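Local coordinates for protein peptidoglycan D,D-transpeptidase FtsI (Yersinia pestis, PDB 6SYN) that probably cross-links the peptides of septal peptidoglycan as a class B penicillin-binding D,D-transpeptidase, and here holds an opened penicillin in its active site, at residues K255-M260 with D323-F328; H284-V289 with S305-S310; G441-V446 with R455-T460. All blocks are in the same frame, centred on the assembly; numbering follows the deposited sequence.

Contact 1 (K255-M260 with D323-F328)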
loop_
_atom_site.group_PDB
_atom_site.type_symbol
_atom_site.label_atom_id
_atom_site.label_comp_id
_atom_site.label_asym_id
_atom_site.label_seq_id
_atom_site.Cartn_x
_atom_site.Cartn_y
_atom_site.Cartn_z
ATOM N N LYS A 255 -8.384 9.559 14.896
ATOM C CA LYS A 255 -9.440 10.236 15.704
ATOM C C LYS A 255 -10.580 9.286 16.062
ATOM O O LYS A 255 -11.132 9.406 17.154
ATOM C CB LYS A 255 -9.976 11.473 14.980
ATOM C CG LYS A 255 -9.021 12.656 14.972
ATOM C CD LYS A 255 -9.586 13.901 14.325
ATOM C CE LYS A 255 -8.622 15.067 14.381
ATOM N NZ LYS A 255 -8.978 16.115 13.398
ATOM N N PRO A 256 -11.009 8.353 15.181
ATOM C CA PRO A 256 -12.029 7.373 15.562
ATOM C C PRO A 256 -11.655 6.536 16.797
ATOM O O PRO A 256 -12.561 6.153 17.509
ATOM C CB PRO A 256 -12.179 6.508 14.303
ATOM C CG PRO A 256 -11.806 7.455 13.186
ATOM C CD PRO A 256 -10.653 8.253 13.758
ATOM N N MET A 257 -10.362 6.293 17.037
ATOM C CA MET A 257 -9.882 5.564 18.243
ATOM C C MET A 257 -9.860 6.502 19.457
ATOM O O MET A 257 -10.038 6.001 20.580
ATOM C CB MET A 257 -8.492 4.963 18.025
ATOM C CG MET A 257 -8.446 3.965 16.890
ATOM S SD MET A 257 -6.813 3.214 16.716
ATOM C CE MET A 257 -5.925 4.504 15.844
ATOM N N VAL A 258 -9.670 7.807 19.258
ATOM C CA VAL A 258 -9.717 8.793 20.380
ATOM C C VAL A 258 -11.152 8.846 20.913
ATOM O O VAL A 258 -11.335 8.801 22.147
ATOM C CB VAL A 258 -9.237 10.197 19.971
ATOM C CG1 VAL A 258 -9.325 11.165 21.143
ATOM C CG2 VAL A 258 -7.830 10.180 19.391
ATOM N N VAL A 259 -12.125 8.940 20.004
ATOM C CA VAL A 259 -13.580 8.983 20.328
ATOM C C VAL A 259 -13.946 7.696 21.073
ATOM O O VAL A 259 -14.664 7.790 22.077
ATOM C CB VAL A 259 -14.432 9.192 19.062
ATOM C CG1 VAL A 259 -15.914 8.967 19.318
ATOM C CG2 VAL A 259 -14.202 10.575 18.476
ATOM N N MET A 260 -13.444 6.548 20.617
ATOM C CA MET A 260 -13.719 5.224 21.236
ATOM C C MET A 260 -13.218 5.222 22.687
ATOM O O MET A 260 -14.010 4.885 23.584
ATOM C CB MET A 260 -13.055 4.092 20.444
ATOM C CG MET A 260 -13.801 3.745 19.162
ATOM S SD MET A 260 -12.854 2.699 18.028
ATOM C CE MET A 260 -13.968 2.649 16.627
ATOM N N ASP A 323 -2.631 2.767 24.947
ATOM C CA ASP A 323 -3.218 1.406 25.064
ATOM C C ASP A 323 -4.129 1.109 23.862
ATOM O O ASP A 323 -4.023 0.004 23.309
ATOM C CB ASP A 323 -3.978 1.220 26.378
ATOM C CG ASP A 323 -4.083 -0.242 26.767
ATOM O OD1 ASP A 323 -3.030 -0.825 27.119
ATOM O OD2 ASP A 323 -5.203 -0.797 26.678
ATOM N N THR A 324 -4.997 2.042 23.463
ATOM C CA THR A 324 -5.993 1.812 22.385
ATOM C C THR A 324 -5.289 1.673 21.028
ATOM O O THR A 324 -5.679 0.770 20.268
ATOM C CB THR A 324 -7.075 2.897 22.353
ATOM O OG1 THR A 324 -7.754 2.895 23.610
ATOM C CG2 THR A 324 -8.071 2.670 21.234
ATOM N N TYR A 325 -4.307 2.523 20.713
ATOM C CA TYR A 325 -3.581 2.462 19.418
ATOM C C TYR A 325 -2.820 1.134 19.344
ATOM O O TYR A 325 -2.815 0.517 18.254
ATOM C CB TYR A 325 -2.614 3.634 19.241
ATOM C CG TYR A 325 -3.224 5.005 19.103
ATOM C CD1 TYR A 325 -4.561 5.257 19.357
ATOM C CD2 TYR A 325 -2.424 6.081 18.771
ATOM C CE1 TYR A 325 -5.089 6.535 19.254
ATOM C CE2 TYR A 325 -2.932 7.363 18.661
ATOM C CZ TYR A 325 -4.269 7.594 18.907
ATOM O OH TYR A 325 -4.756 8.863 18.804
ATOM N N SER A 326 -2.198 0.728 20.461
ATOM C CA SER A 326 -1.555 -0.599 20.659
ATOM C C SER A 326 -2.583 -1.708 20.428
ATOM O O SER A 326 -2.321 -2.583 19.598
ATOM C CB SER A 326 -0.937 -0.734 22.032
ATOM O OG SER A 326 0.351 -0.141 22.078
ATOM N N ARG A 327 -3.707 -1.659 21.148
ATOM C CA ARG A 327 -4.822 -2.638 21.031
ATOM C C ARG A 327 -5.228 -2.788 19.556
ATOM O O ARG A 327 -5.538 -3.925 19.153
ATOM C CB ARG A 327 -6.023 -2.219 21.887
ATOM C CG ARG A 327 -5.921 -2.629 23.350
ATOM C CD ARG A 327 -7.142 -2.240 24.166
ATOM N NE ARG A 327 -7.952 -3.398 24.529
ATOM C CZ ARG A 327 -7.629 -4.301 25.459
ATOM N NH1 ARG A 327 -8.438 -5.322 25.698
ATOM N NH2 ARG A 327 -6.498 -4.192 26.142
ATOM N N PHE A 328 -5.210 -1.694 18.785
ATOM C CA PHE A 328 -5.608 -1.667 17.351
ATOM C C PHE A 328 -4.434 -2.084 16.458
ATOM O O PHE A 328 -4.660 -2.312 15.253
ATOM C CB PHE A 328 -6.184 -0.300 16.970
ATOM C CG PHE A 328 -7.681 -0.214 17.127
ATOM C CD1 PHE A 328 -8.253 0.192 18.322
ATOM C CD2 PHE A 328 -8.523 -0.582 16.088
ATOM C CE1 PHE A 328 -9.633 0.257 18.461
ATOM C CE2 PHE A 328 -9.903 -0.516 16.229
ATOM C CZ PHE A 328 -10.456 -0.094 17.416
#
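Two helices of the transpeptidase domain pack here through Met-aromatic contacts. One is the helix that carries K255, the lysine of the SxxK motif. Segments 255-260 and 323-327 cross at 122°, their axes 10.0 Å apart at closest approach. M257 carries most of the contact, reaching across to Y325 and F328. Its CB lies 3.9 Å from CE1 of Y325 and also touches CG2 of T324, a methyl for it to lie against. CG, anti to the carbonyl carbon, sits over the face of the F328 ring, 4.2 Å from the centroid and 16° off the normal. SD follows, 3.6 Å from CG of F328, and approaches both rings obliquely. At chi3 (-79°) the chain bends, and CE ends over a face of Y325, 3.8 Å from CD1. A flexible, unbranched, polarisable thioether suits this place, since one side chain can serve two rings. M260, one turn on, crosses F328 at about a right angle and sets its SD 3.7 Å from CZ of that ring. Y325 stacks on F360 and bonds F360 O through its hydroxyl, so its buried polar tip is satisfied. K255 takes no part; its NZ bonds S304 OG and N306 OD1 in the ligand pocket. At the rim of the Y325 ring, near its plane, CG2 of V258 stands 3.4 Å from the phenolic OH.

Contact 2 (H284-V289 with S305-S310). With CB9 ((2R,4S)-2-[(1R)-1-{[(2S)-2-carboxy-2-phenylacetyl]amino}-2-oxoethyl]-5,5-dimethyl-1,3-thiazolidine-4-carboxylic acid), chain D.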
loop_
_atom_site.group_PDB
_atom_site.type_symbol
_atom_site.label_atom_id
_atom_site.label_comp_id
_atom_site.label_asym_id
_atom_site.label_seq_id
_atom_site.Cartn_x
_atom_site.Cartn_y
_atom_site.Cartn_z
ATOM N N HIS A 284 1.427 26.511 23.223
ATOM C CA HIS A 284 1.141 26.230 21.787
ATOM C C HIS A 284 -0.379 26.294 21.559
ATOM O O HIS A 284 -1.126 25.716 22.380
ATOM C CB HIS A 284 1.707 24.864 21.361
ATOM C CG HIS A 284 3.194 24.740 21.459
ATOM N ND1 HIS A 284 3.805 23.851 22.331
ATOM C CD2 HIS A 284 4.192 25.368 20.798
ATOM C CE1 HIS A 284 5.110 23.943 22.204
ATOM N NE2 HIS A 284 5.374 24.869 21.272
ATOM N N GLN A 285 -0.825 26.970 20.495
ATOM C CA GLN A 285 -2.265 27.125 20.148
ATOM C C GLN A 285 -2.754 25.876 19.404
ATOM O O GLN A 285 -2.214 25.587 18.325
ATOM C CB GLN A 285 -2.502 28.373 19.288
ATOM C CG GLN A 285 -3.953 28.844 19.291
ATOM C CD GLN A 285 -4.234 30.001 18.361
ATOM O OE1 GLN A 285 -5.269 30.655 18.461
ATOM N NE2 GLN A 285 -3.322 30.260 17.436
ATOM N N ILE A 286 -3.735 25.161 19.962
ATOM C CA ILE A 286 -4.553 24.163 19.213
ATOM C C ILE A 286 -5.728 24.936 18.609
ATOM O O ILE A 286 -6.576 25.404 19.388
ATOM C CB ILE A 286 -5.054 22.998 20.094
ATOM C CG1 ILE A 286 -4.007 22.490 21.090
ATOM C CG2 ILE A 286 -5.587 21.872 19.219
ATOM C CD1 ILE A 286 -2.828 21.806 20.457
ATOM N N LYS A 287 -5.753 25.106 17.285
ATOM C CA LYS A 287 -6.925 25.682 16.575
ATOM C C LYS A 287 -7.337 24.744 15.438
ATOM O O LYS A 287 -6.498 23.942 14.968
ATOM C CB LYS A 287 -6.653 27.112 16.096
ATOM C CG LYS A 287 -5.593 27.277 15.015
ATOM C CD LYS A 287 -5.819 28.512 14.164
ATOM C CE LYS A 287 -4.737 28.745 13.131
ATOM N NZ LYS A 287 -5.074 29.883 12.243
ATOM N N ASP A 288 -8.603 24.845 15.044
ATOM C CA ASP A 288 -9.218 24.026 13.975
ATOM C C ASP A 288 -9.171 24.814 12.664
ATOM O O ASP A 288 -9.139 26.062 12.710
ATOM C CB ASP A 288 -10.642 23.622 14.362
ATOM C CG ASP A 288 -10.703 22.489 15.371
ATOM O OD1 ASP A 288 -9.687 21.797 15.538
ATOM O OD2 ASP A 288 -11.773 22.306 15.975
ATOM N N VAL A 289 -9.142 24.091 11.544
ATOM C CA VAL A 289 -9.223 24.654 10.165
ATOM C C VAL A 289 -10.634 25.221 9.965
ATOM O O VAL A 289 -10.764 26.445 9.746
ATOM C CB VAL A 289 -8.858 23.577 9.126
ATOM C CG1 VAL A 289 -9.361 23.898 7.726
ATOM C CG2 VAL A 289 -7.359 23.344 9.117
ATOM N N SER A 305 -12.166 17.913 14.077
ATOM C CA SER A 305 -11.796 18.895 15.130
ATOM C C SER A 305 -10.526 18.432 15.854
ATOM O O SER A 305 -10.568 17.381 16.519
ATOM C CB SER A 305 -12.935 19.116 16.095
ATOM O OG SER A 305 -12.606 20.114 17.052
ATOM N N ASN A 306 -9.442 19.200 15.728
ATOM C CA ASN A 306 -8.174 18.987 16.476
ATOM C C ASN A 306 -8.399 19.373 17.943
ATOM O O ASN A 306 -7.955 18.610 18.816
ATOM C CB ASN A 306 -7.001 19.774 15.883
ATOM C CG ASN A 306 -6.469 19.205 14.583
ATOM O OD1 ASN A 306 -6.904 18.155 14.117
ATOM N ND2 ASN A 306 -5.512 19.892 13.988
ATOM N N VAL A 307 -9.060 20.508 18.195
ATOM C CA VAL A 307 -9.389 20.987 19.574
ATOM C C VAL A 307 -10.241 19.911 20.255
ATOM O O VAL A 307 -9.911 19.533 21.405
ATOM C CB VAL A 307 -10.114 22.349 19.564
ATOM C CG1 VAL A 307 -10.791 22.638 20.896
ATOM C CG2 VAL A 307 -9.183 23.492 19.186
ATOM N N GLY A 308 -11.295 19.462 19.558
ATOM C CA GLY A 308 -12.233 18.406 19.986
ATOM C C GLY A 308 -11.509 17.196 20.545
ATOM O O GLY A 308 -11.762 16.865 21.718
ATOM N N VAL A 309 -10.619 16.584 19.753
ATOM C CA VAL A 309 -9.882 15.334 20.122
ATOM C C VAL A 309 -8.789 15.656 21.151
ATOM O O VAL A 309 -8.502 14.772 21.984
ATOM C CB VAL A 309 -9.296 14.589 18.902
ATOM C CG1 VAL A 309 -10.390 14.023 18.010
ATOM C CG2 VAL A 309 -8.328 15.438 18.091
ATOM N N SER A 310 -8.183 16.845 21.093
ATOM C CA SER A 310 -7.152 17.289 22.069
ATOM C C SER A 310 -7.790 17.365 23.459
ATOM O O SER A 310 -7.142 16.958 24.441
ATOM C CB SER A 310 -6.527 18.609 21.689
ATOM O OG SER A 310 -7.342 19.692 22.121
HETATM C C CB9 D . -5.876 15.885 10.517
HETATM N N CB9 D . -4.990 18.192 10.078
HETATM O O CB9 D . -5.253 15.376 9.617
HETATM C CA CB9 D . -6.018 17.386 10.741
HETATM C CB CB9 D . -7.473 17.836 10.421
HETATM C CAA CB9 D . -9.404 19.267 7.686
HETATM C CAB CB9 D . -7.027 19.584 6.999
HETATM O OAD CB9 D . -8.292 16.776 5.854
HETATM O OAE CB9 D . -1.456 21.227 10.826
HETATM O OAF CB9 D . -3.933 18.601 12.010
HETATM O OAG CB9 D . -9.240 15.688 7.471
HETATM O OAH CB9 D . -1.424 19.102 10.720
HETATM C CAJ CB9 D . -3.989 21.685 6.265
HETATM C CAK CB9 D . -4.655 22.263 7.321
HETATM C CAL CB9 D . -3.155 20.615 6.486
HETATM C CAM CB9 D . -4.488 21.765 8.604
HETATM C CAN CB9 D . -2.988 20.108 7.769
HETATM N NAP CB9 D . -8.146 17.000 9.417
HETATM S SAQ CB9 D . -7.536 19.503 9.693
HETATM C CAR CB9 D . -8.485 16.534 7.033
HETATM C CAS CB9 D . -1.983 20.165 10.624
HETATM C CAT CB9 D . -4.150 18.905 10.838
HETATM C CAU CB9 D . -3.681 20.660 8.842
HETATM C CAX CB9 D . -7.706 17.366 8.066
HETATM C CAY CB9 D . -3.484 20.176 10.274
HETATM C CAZ CB9 D . -7.959 18.909 7.990
HETATM O O HOH W 1 -4.069 22.151 14.860
#
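N306 and V289 meet different parts of the opened penicillin. N306 ND2 donates to the side-chain amide oxygen OAF of CB9 at 2.8 Å in a fairly straight bond (157°), while V289 CG2 touches the phenyl ring, 3.3 Å from CB9 CAM. The other amide hydrogen of N306 reaches a water that in turn donates to K287 O, 3.0 Å from that oxygen. Asparagine suits the place because its two ends do separate work: OD1 accepts from K255 NZ. With S304 it forms the SxN motif of the family.

Behind this shell, D288 clasps the start of helix 306-314. Its OD1 takes V307 N at 3.0 Å from above the carboxylate plane, with a weak bond from N306 N, and OD2 uses its syn lone pair for S305 OG at 2.6 Å. S305 is the N-cap: with OG anti to its own backbone N (chi1 -176°), it accepts from G308 N at 2.9 Å. Two good donors and a weak one therefore hold one carboxylate, whose negative charge is probably favoured by the helix N-terminus. Alongside, I286 CG2 lies 3.9 Å from V307 CG2, a small apolar contact.

Farther out, strand 284-286 pairs with strand 279-281, whose Y279 bonds S310 OG; helix 354-360 packs on I286, and helix 297-303 on S305 and V309.

Contact 3 (G441-V446 with R455-T460). With CB9 ((2R,4S)-2-[(1R)-1-{[(2S)-2-carboxy-2-phenylacetyl]amino}-2-oxoethyl]-5,5-dimethyl-1,3-thiazolidine-4-carboxylic acid), chain D.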
loop_
_atom_site.group_PDB
_atom_site.type_symbol
_atom_site.label_atom_id
_atom_site.label_comp_id
_atom_site.label_asym_id
_atom_site.label_seq_id
_atom_site.Cartn_x
_atom_site.Cartn_y
_atom_site.Cartn_z
ATOM N N GLY A 441 -7.807 12.575 6.404
ATOM C CA GLY A 441 -6.594 13.040 7.091
ATOM C C GLY A 441 -5.710 13.813 6.131
ATOM O O GLY A 441 -5.665 13.450 4.932
ATOM N N THR A 442 -5.075 14.873 6.632
ATOM C CA THR A 442 -4.019 15.651 5.939
ATOM C C THR A 442 -2.874 15.818 6.940
ATOM O O THR A 442 -2.941 16.757 7.761
ATOM C CB THR A 442 -4.558 16.990 5.412
ATOM O OG1 THR A 442 -5.866 16.789 4.872
ATOM C CG2 THR A 442 -3.660 17.613 4.365
ATOM N N ALA A 443 -1.907 14.896 6.922
ATOM C CA ALA A 443 -0.733 14.898 7.824
ATOM C C ALA A 443 0.331 15.830 7.242
ATOM O O ALA A 443 0.600 15.733 6.029
ATOM C CB ALA A 443 -0.199 13.500 8.017
ATOM N N LYS A 444 0.872 16.726 8.070
ATOM C CA LYS A 444 2.081 17.522 7.739
ATOM C C LYS A 444 3.268 16.558 7.735
ATOM O O LYS A 444 3.359 15.734 8.667
ATOM C CB LYS A 444 2.264 18.691 8.712
ATOM C CG LYS A 444 1.606 19.988 8.269
ATOM C CD LYS A 444 2.006 21.197 9.087
ATOM C CE LYS A 444 1.966 22.486 8.286
ATOM N NZ LYS A 444 1.315 23.585 9.040
ATOM N N LYS A 445 4.105 16.630 6.697
ATOM C CA LYS A 445 5.251 15.707 6.486
ATOM C C LYS A 445 6.452 16.202 7.294
ATOM O O LYS A 445 6.893 17.338 7.069
ATOM C CB LYS A 445 5.610 15.609 5.002
ATOM C CG LYS A 445 4.959 14.455 4.259
ATOM C CD LYS A 445 5.454 14.318 2.839
ATOM C CE LYS A 445 6.893 13.855 2.738
ATOM N NZ LYS A 445 6.986 12.424 2.360
ATOM N N VAL A 446 6.964 15.366 8.194
ATOM C CA VAL A 446 8.143 15.693 9.047
ATOM C C VAL A 446 9.414 15.377 8.239
ATOM O O VAL A 446 9.408 14.389 7.476
ATOM C CB VAL A 446 8.062 14.962 10.403
ATOM C CG1 VAL A 446 8.384 13.479 10.294
ATOM C CG2 VAL A 446 8.931 15.630 11.459
ATOM N N ARG A 455 4.361 20.299 3.130
ATOM C CA ARG A 455 4.184 19.142 2.218
ATOM C C ARG A 455 3.326 18.142 3.003
ATOM O O ARG A 455 3.445 18.123 4.247
ATOM C CB ARG A 455 5.566 18.638 1.783
ATOM C CG ARG A 455 6.528 19.769 1.434
ATOM C CD ARG A 455 7.858 19.353 0.834
ATOM N NE ARG A 455 7.725 18.842 -0.528
ATOM C CZ ARG A 455 8.324 19.337 -1.611
ATOM N NH1 ARG A 455 9.131 20.384 -1.530
ATOM N NH2 ARG A 455 8.118 18.768 -2.787
ATOM N N TYR A 456 2.436 17.397 2.343
ATOM C CA TYR A 456 1.319 16.696 3.034
ATOM C C TYR A 456 1.154 15.253 2.546
ATOM O O TYR A 456 1.494 14.943 1.390
ATOM C CB TYR A 456 0.024 17.495 2.866
ATOM C CG TYR A 456 0.155 18.960 3.200
ATOM C CD1 TYR A 456 0.165 19.396 4.516
ATOM C CD2 TYR A 456 0.293 19.912 2.201
ATOM C CE1 TYR A 456 0.293 20.740 4.830
ATOM C CE2 TYR A 456 0.424 21.259 2.497
ATOM C CZ TYR A 456 0.425 21.675 3.816
ATOM O OH TYR A 456 0.552 23.001 4.116
ATOM N N LEU A 457 0.666 14.399 3.451
ATOM C CA LEU A 457 0.110 13.053 3.164
ATOM C C LEU A 457 -1.417 13.159 3.101
ATOM O O LEU A 457 -2.040 13.282 4.171
ATOM C CB LEU A 457 0.519 12.084 4.276
ATOM C CG LEU A 457 2.017 11.886 4.472
ATOM C CD1 LEU A 457 2.284 11.128 5.760
ATOM C CD2 LEU A 457 2.623 11.157 3.284
ATOM N N ALA A 458 -1.989 13.119 1.897
ATOM C CA ALA A 458 -3.451 13.088 1.667
ATOM C C ALA A 458 -3.951 11.676 1.977
ATOM O O ALA A 458 -3.594 10.738 1.238
ATOM C CB ALA A 458 -3.788 13.521 0.260
ATOM N N TYR A 459 -4.731 11.555 3.053
ATOM C CA TYR A 459 -5.264 10.290 3.615
ATOM C C TYR A 459 -6.774 10.198 3.391
ATOM O O TYR A 459 -7.479 11.208 3.542
ATOM C CB TYR A 459 -5.059 10.239 5.129
ATOM C CG TYR A 459 -3.729 9.739 5.627
ATOM C CD1 TYR A 459 -3.426 8.388 5.617
ATOM C CD2 TYR A 459 -2.808 10.604 6.193
ATOM C CE1 TYR A 459 -2.231 7.911 6.124
ATOM C CE2 TYR A 459 -1.604 10.144 6.700
ATOM C CZ TYR A 459 -1.315 8.792 6.666
ATOM O OH TYR A 459 -0.135 8.325 7.164
ATOM N N THR A 460 -7.258 8.996 3.091
ATOM C CA THR A 460 -8.664 8.580 3.322
ATOM C C THR A 460 -8.653 7.090 3.659
ATOM O O THR A 460 -8.172 6.294 2.836
ATOM C CB THR A 460 -9.570 8.970 2.147
ATOM O OG1 THR A 460 -9.775 10.382 2.222
ATOM C CG2 THR A 460 -10.913 8.274 2.169
HETATM C C CB9 D . -5.876 15.885 10.517
HETATM N N CB9 D . -4.990 18.192 10.078
HETATM O O CB9 D . -5.253 15.376 9.617
HETATM C CA CB9 D . -6.018 17.386 10.741
HETATM C CB CB9 D . -7.473 17.836 10.421
HETATM C CAA CB9 D . -9.404 19.267 7.686
HETATM C CAB CB9 D . -7.027 19.584 6.999
HETATM O OAD CB9 D . -8.292 16.776 5.854
HETATM O OAE CB9 D . -1.456 21.227 10.826
HETATM O OAF CB9 D . -3.933 18.601 12.010
HETATM O OAG CB9 D . -9.240 15.688 7.471
HETATM O OAH CB9 D . -1.424 19.102 10.720
HETATM C CAJ CB9 D . -3.989 21.685 6.265
HETATM C CAK CB9 D . -4.655 22.263 7.321
HETATM C CAL CB9 D . -3.155 20.615 6.486
HETATM C CAM CB9 D . -4.488 21.765 8.604
HETATM C CAN CB9 D . -2.988 20.108 7.769
HETATM N NAP CB9 D . -8.146 17.000 9.417
HETATM S SAQ CB9 D . -7.536 19.503 9.693
HETATM C CAR CB9 D . -8.485 16.534 7.033
HETATM C CAS CB9 D . -1.983 20.165 10.624
HETATM C CAT CB9 D . -4.150 18.905 10.838
HETATM C CAU CB9 D . -3.681 20.660 8.842
HETATM C CAX CB9 D . -7.706 17.366 8.066
HETATM C CAY CB9 D . -3.484 20.176 10.274
HETATM C CAZ CB9 D . -7.959 18.909 7.990
#
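The KTG motif of the transpeptidase, K439-T440-G441, runs on into this antiparallel strand pair at the edge of the five-stranded sheet. Segments 441-446 and 455-460 run at 140° to each other. G441 with Y459 and A443 with L457 are hydrogen-bonded pairs, each joined by two backbone bonds: Y459 N reaches G441 O at 2.8 Å, and L457 N reaches A443 O at 2.9 Å, nearly straight (164°) and in the carbonyl plane. K445 N adds a fifth bond, to R455 O at 2.9 Å. Y459 O is gripped twice, by G441 N from above its plane and by T460 OG1.

T442, K444 and Y456 share the face beside the ligand. T442 presents two donors: its N bonds the carbonyl oxygen O of CB9 at 3.0 Å, consistent with a place in the oxyanion hole, and its OG1, set beside the backbone N, bonds carboxylate oxygen OAD of CB9 at 2.6 Å. G487 N also bonds T442 OG1, fixing the hydroxyl. The methyl CG2, swung anti to the backbone N, packs toward Y456 CB and the phenyl of CB9. K444 runs alongside Y456, CG 3.8 Å from CE1, so the lysine's aliphatic part flanks the ring, which also stacks on Y485.

On the other face, A443 CB abuts the edge of the Y459 ring in its plane, 3.9 Å from CE2; a methyl is small enough to fit. Glycine at 441 leaves room for Y459 CB next to its CA. Farther along, K445 crosses L457 near a right angle, CG 3.9 Å from CG; K445 NZ bonds N478 OD1. An edge strand whose backbone N-H meets the former lactam carbonyl while its hydroxyl takes the carboxylate typifies the fold that penicillin-binding proteins share with serine beta-lactamases.

Contacts 1 and 2 touch directly, whereas contact 3 meets them across the ligand. The tie between the first two is K255 NZ to N306 OD1, 3.0 Å, a probable hydrogen bond that joins the SxxK lysine to the SxN asparagine; K255 CG also packs on V309 CG1 at 3.6 Å. Along the chain, contact 2 is nested inside the loop closed by contact 1, and contact 3 follows both. The nearest atoms of contact 3 are about 7 Å from either of the others, yet contacts 2 and 3 both touch CB9, as does K255. Residues of all three contacts thus line one pocket around the same opened penicillin.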